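Local coordinates for glycosylation Associate Protein 1 (PDB 6OYC) that probably works with its partner Gap proteins in the glycosylation and accessory Sec-dependent secretion of bacterial surface adhesins, at residues 215-220 with 243-248. Residues are numbered along the deposited sequence; the frame is centred on the assembly and turned at random.
Sequences KYLTYL and VGNTSK
Leu-220 pushes its branched end against the backbone of the 243-248 loop, with CD2 lying 3.5 Å from the carbonyl O of Asn-245. Its CG stands opposite the backbone N (chi1 179°), which carries both methyls off the helix toward the loop; the other one, CD1, comes within 4.3 Å of Lys-248 CB. The same side chain also rests on Ile-230, so this leucine is buried between the loop and strand 229-233. One turn earlier, Leu-217 works from the more open edge. Its first carbon bond does not aim straight at the loop, yet its CD2 methyl reaches to 4.1 Å from Asn-245 CB, the two side chains crossing at about a right angle. Asn-245 occupies the third position of a type I beta turn from Val-243 to Thr-246, and it is poorly ordered. Lys-248 closes the other end of the contact. Its chain, extended through chi3, runs past the helix carbonyl of Leu-220, whose O is 3.3 Å from CD and 3.4 Å from CE; a bend at chi4 (106°) then sets NZ to make a weak hydrogen bond with His-221 O. Helix 208-223 precedes strand 229-233, and the loop leads from helix 239-242 into the neighbouring strand 250-255, so the contact joins connections serving two adjacent parallel strands of the N-terminal Rossmann-like sheet, in a protein of the GT-B clan. Val-243 turns away from the helix and packs on Leu-251 and Leu-253 of the second strand. No hydrogen bond links the two segments themselves: a Leu-220 methyl and the Lys-248 methylenes lie against backbone carbonyl oxygens, Leu-217 meets the Asn-245 side chain carbon to carbon, and the ammonium, near the C-terminal end of the helix, would probably be welcomed by the carbonyls there.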
loop_
_atom_site.group_PDB
_atom_site.type_symbol
_atom_site.label_atom_id
_atom_site.label_comp_id
_atom_site.label_asym_id
_atom_site.label_seq_id
_atom_site.Cartn_x
_atom_site.Cartn_y
_atom_site.Cartn_z
ATOM N N LYS A 215 -23.140 -4.631 11.385
ATOM C CA LYS A 215 -23.142 -5.013 9.976
ATOM C C LYS A 215 -22.311 -6.271 9.741
ATOM O O LYS A 215 -22.725 -7.158 8.990
ATOM C CB LYS A 215 -22.638 -3.856 9.113
ATOM C CG LYS A 215 -23.524 -2.633 9.167
ATOM C CD LYS A 215 -24.964 -2.995 8.815
ATOM C CE LYS A 215 -25.115 -3.351 7.348
ATOM N NZ LYS A 215 -26.426 -4.029 7.054
ATOM N N TYR A 216 -21.150 -6.392 10.396
ATOM C CA TYR A 216 -20.339 -7.591 10.177
ATOM C C TYR A 216 -21.056 -8.849 10.666
ATOM O O TYR A 216 -21.073 -9.881 9.978
ATOM C CB TYR A 216 -18.979 -7.487 10.860
ATOM C CG TYR A 216 -18.248 -8.798 10.733
ATOM C CD1 TYR A 216 -17.794 -9.233 9.495
ATOM C CD2 TYR A 216 -18.059 -9.631 11.830
ATOM C CE1 TYR A 216 -17.138 -10.440 9.347
ATOM C CE2 TYR A 216 -17.400 -10.847 11.698
ATOM C CZ TYR A 216 -16.946 -11.251 10.447
ATOM O OH TYR A 216 -16.292 -12.458 10.277
ATOM N N LEU A 217 -21.634 -8.800 11.869
ATOM C CA LEU A 217 -22.279 -10.006 12.367
ATOM C C LEU A 217 -23.453 -10.402 11.478
ATOM O O LEU A 217 -23.681 -11.593 11.248
ATOM C CB LEU A 217 -22.698 -9.819 13.823
ATOM C CG LEU A 217 -21.479 -9.543 14.712
ATOM C CD1 LEU A 217 -21.887 -9.316 16.159
ATOM C CD2 LEU A 217 -20.411 -10.636 14.609
ATOM N N THR A 218 -24.159 -9.426 10.908
ATOM C CA THR A 218 -25.173 -9.762 9.917
ATOM C C THR A 218 -24.556 -10.451 8.704
ATOM O O THR A 218 -25.102 -11.449 8.212
ATOM C CB THR A 218 -25.933 -8.511 9.483
ATOM O OG1 THR A 218 -26.663 -7.978 10.595
ATOM C CG2 THR A 218 -26.891 -8.847 8.353
ATOM N N TYR A 219 -23.421 -9.939 8.204
ATOM C CA TYR A 219 -22.765 -10.589 7.070
ATOM C C TYR A 219 -22.401 -12.023 7.427
ATOM O O TYR A 219 -22.600 -12.951 6.635
ATOM C CB TYR A 219 -21.504 -9.816 6.647
ATOM C CG TYR A 219 -20.743 -10.497 5.506
ATOM C CD1 TYR A 219 -21.043 -10.211 4.175
ATOM C CD2 TYR A 219 -19.745 -11.440 5.758
ATOM C CE1 TYR A 219 -20.367 -10.841 3.126
ATOM C CE2 TYR A 219 -19.066 -12.085 4.707
ATOM C CZ TYR A 219 -19.384 -11.774 3.401
ATOM O OH TYR A 219 -18.725 -12.387 2.355
ATOM N N LEU A 220 -21.827 -12.201 8.613
ATOM C CA LEU A 220 -21.424 -13.516 9.085
ATOM C C LEU A 220 -22.607 -14.462 9.095
ATOM O O LEU A 220 -22.533 -15.575 8.558
ATOM C CB LEU A 220 -20.834 -13.390 10.482
ATOM C CG LEU A 220 -20.370 -14.667 11.152
ATOM C CD1 LEU A 220 -19.276 -15.323 10.329
ATOM C CD2 LEU A 220 -19.869 -14.321 12.537
ATOM N N VAL A 243 -12.813 -12.635 15.353
ATOM C CA VAL A 243 -12.289 -13.922 15.791
ATOM C C VAL A 243 -13.024 -14.416 17.032
ATOM O O VAL A 243 -13.299 -15.609 17.162
ATOM C CB VAL A 243 -10.768 -13.816 16.024
ATOM C CG1 VAL A 243 -10.193 -15.149 16.439
ATOM C CG2 VAL A 243 -10.075 -13.331 14.764
ATOM N N GLY A 244 -13.378 -13.517 17.953
ATOM C CA GLY A 244 -14.121 -13.941 19.130
ATOM C C GLY A 244 -15.455 -14.578 18.782
ATOM O O GLY A 244 -15.914 -15.496 19.464
ATOM N N ASN A 245 -16.081 -14.121 17.702
ATOM C CA ASN A 245 -17.413 -14.573 17.310
ATOM C C ASN A 245 -17.365 -15.621 16.201
ATOM O O ASN A 245 -18.253 -15.634 15.344
ATOM C CB ASN A 245 -18.257 -13.380 16.855
ATOM C CG ASN A 245 -18.305 -12.246 17.873
ATOM O OD1 ASN A 245 -18.483 -11.084 17.511
ATOM N ND2 ASN A 245 -18.165 -12.586 19.156
ATOM N N THR A 246 -16.360 -16.501 16.161
ATOM C CA THR A 246 -16.028 -17.233 14.939
ATOM C C THR A 246 -16.561 -18.668 14.898
ATOM O O THR A 246 -16.032 -19.492 14.138
ATOM C CB THR A 246 -14.515 -17.265 14.719
ATOM O OG1 THR A 246 -14.243 -17.741 13.395
ATOM C CG2 THR A 246 -13.830 -18.210 15.734
ATOM N N SER A 247 -17.596 -18.994 15.671
ATOM C CA SER A 247 -17.998 -20.393 15.719
ATOM C C SER A 247 -18.512 -20.915 14.377
ATOM O O SER A 247 -18.485 -22.130 14.157
ATOM C CB SER A 247 -19.042 -20.598 16.816
ATOM O OG SER A 247 -18.410 -20.904 18.048
ATOM N N LYS A 248 -18.924 -20.036 13.456
ATOM C CA LYS A 248 -19.639 -20.497 12.265
ATOM C C LYS A 248 -18.752 -21.333 11.340
ATOM O O LYS A 248 -19.193 -22.367 10.831
ATOM C CB LYS A 248 -20.239 -19.309 11.509
ATOM C CG LYS A 248 -21.384 -19.676 10.545
ATOM C CD LYS A 248 -22.275 -18.458 10.230
ATOM C CE LYS A 248 -23.436 -18.794 9.282
ATOM N NZ LYS A 248 -24.802 -18.876 9.902
#